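Local coordinates for hypothetical NUDIX hydrolase (Listeria monocytogenes, PDB 3SON), which is a putative Nudix hydrolase and so probably cleaves nucleoside diphosphates linked to another moiety, using divalent metal ions, at residues 47-50 with 51-55. Sequence-based numbering, arbitrary orientation. Where two conformers were deposited one is given.
Sequences SETA and KRESI. With CA (calcium ion), chain C.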
loop_
_atom_site.group_PDB
_atom_site.type_symbol
_atom_site.label_atom_id
_atom_site.label_comp_id
_atom_site.label_asym_id
_atom_site.label_seq_id
_atom_site.Cartn_x
_atom_site.Cartn_y
_atom_site.Cartn_z
ATOM N N SER A 47 -12.238 13.997 3.263
ATOM C CA SER A 47 -11.769 15.271 2.697
ATOM C C SER A 47 -11.530 16.339 3.781
ATOM O O SER A 47 -10.652 17.187 3.634
ATOM C CB SER A 47 -12.786 15.805 1.678
ATOM O OG SER A 47 -14.001 16.107 2.329
ATOM N N GLU A 48 -12.350 16.333 4.836
ATOM C CA GLU A 48 -12.232 17.273 5.901
ATOM C C GLU A 48 -11.006 16.989 6.765
ATOM O O GLU A 48 -10.337 17.916 7.225
ATOM C CB GLU A 48 -13.535 17.283 6.787
ATOM C CG GLU A 48 -14.812 17.635 6.015
ATOM C CD GLU A 48 -16.115 17.286 6.755
ATOM O OE1 GLU A 48 -16.072 16.719 7.869
ATOM O OE2 GLU A 48 -17.211 17.556 6.183
ATOM N N THR A 49 -10.722 15.710 7.009
ATOM C CA THR A 49 -9.427 15.300 7.640
ATOM C C THR A 49 -8.240 15.776 6.821
ATOM O O THR A 49 -7.289 16.310 7.372
ATOM C CB THR A 49 -9.348 13.770 7.805
ATOM O OG1 THR A 49 -10.547 13.323 8.420
ATOM C CG2 THR A 49 -8.108 13.360 8.693
ATOM N N ALA A 50 -8.256 15.528 5.515
ATOM C CA ALA A 50 -7.114 15.939 4.624
ATOM C C ALA A 50 -6.899 17.449 4.745
ATOM O O ALA A 50 -5.775 17.887 4.914
ATOM C CB ALA A 50 -7.408 15.539 3.167
ATOM N N LYS A 51 -8.008 18.236 4.706
ATOM C CA LYS A 51 -7.916 19.705 4.823
ATOM C C LYS A 51 -7.303 20.098 6.173
ATOM O O LYS A 51 -6.389 20.930 6.242
ATOM C CB LYS A 51 -9.303 20.385 4.672
ATOM C CG LYS A 51 -9.216 21.894 4.457
ATOM C CD LYS A 51 -10.598 22.514 4.272
ATOM C CE LYS A 51 -10.551 24.019 4.009
ATOM N NZ LYS A 51 -11.926 24.640 4.024
ATOM N N ARG A 52 -7.882 19.565 7.231
ATOM C CA ARG A 52 -7.441 19.885 8.600
ATOM C C ARG A 52 -5.971 19.610 8.795
ATOM O O ARG A 52 -5.261 20.474 9.351
ATOM C CB ARG A 52 -8.257 19.130 9.647
ATOM C CG ARG A 52 -7.890 19.535 11.103
ATOM C CD ARG A 52 -8.699 18.778 12.193
ATOM N NE ARG A 52 -8.857 17.359 11.875
ATOM C CZ ARG A 52 -7.889 16.452 11.978
ATOM N NH1 ARG A 52 -6.679 16.794 12.466
ATOM N NH2 ARG A 52 -8.120 15.191 11.597
ATOM N N GLU A 53 -5.524 18.428 8.348
ATOM C CA GLU A 53 -4.133 17.990 8.568
ATOM C C GLU A 53 -3.186 18.869 7.778
ATOM O O GLU A 53 -2.066 19.167 8.232
ATOM C CB GLU A 53 -3.949 16.527 8.189
ATOM C CG GLU A 53 -4.658 15.616 9.156
ATOM C CD GLU A 53 -3.960 15.516 10.544
ATOM O OE1 GLU A 53 -2.742 15.789 10.623
ATOM O OE2 GLU A 53 -4.636 15.082 11.519
ATOM N N SER A 54 -3.593 19.215 6.563
ATOM C CA SER A 54 -2.838 20.106 5.721
ATOM C C SER A 54 -2.702 21.469 6.382
ATOM O O SER A 54 -1.608 22.047 6.397
ATOM C CB SER A 54 -3.504 20.223 4.332
ATOM O OG SER A 54 -3.431 18.943 3.708
ATOM N N ILE A 55 -3.799 22.028 6.882
ATOM C CA ILE A 55 -3.731 23.283 7.641
ATOM C C ILE A 55 -2.845 23.184 8.923
ATOM O O ILE A 55 -2.085 24.084 9.200
ATOM C CB ILE A 55 -5.137 23.764 8.050
ATOM C CG1 ILE A 55 -6.008 24.117 6.833
ATOM C CG2 ILE A 55 -4.975 24.931 9.018
ATOM C CD1 ILE A 55 -7.512 24.157 7.115
HETATM CA CA CA C . -0.627 15.030 11.262
HETATM O O HOH W 1 -1.436 16.170 12.893
HETATM O O HOH W 2 -0.235 12.662 12.428
#
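K51, R52, E53 and S54 each give their backbone N-H to the carbonyl four residues back, on S47, E48, T49 and A50, the i to i+4 bonds of one stretch of helix 46-58. S54 adds a second bond: its OG lies beside its own backbone N (chi1 -65°) and donates to A50 O at 2.8 Å. The amide and hydroxyl reach that oxygen from opposite faces of the carbonyl plane. Serine suits this buried site because it is short and its OG can bond back to a carbonyl of its own helix, which keeps the polar group satisfied. The methyl of A50 touches V10 and F93 of the sheet, a place where a small residue allows close approach.

T49 lies alongside both R52 and E53. Its methyl CG2, anti to the backbone N, comes within 3.4 Å of R52 NH2 and 4.1 Å of E53 CG, while its OG1 turns to E44. The long R52 chain bends at chi3 (41°), and its guanidinium lies with one face over T49 O. R52 NH1 forms a salt bridge with E53 OE2 at 2.8 Å, meeting it from above the carboxylate plane; NE is paired with E44, and NH1 also with E56. The other carboxylate oxygen, E53 OE1, binds calcium at 2.3 Å, with A37 O, E57 and two waters completing the ligands seen.

R52, E53, E56 and E57 belong to the REXXEE core of the Nudix motif. The arginine probably helps, with the metal on OE1, to set the carboxylate's rotation, and its positive charge probably offsets the crowding of E44, E53 and E56 round it, beside a calcium bound by E53 and E57.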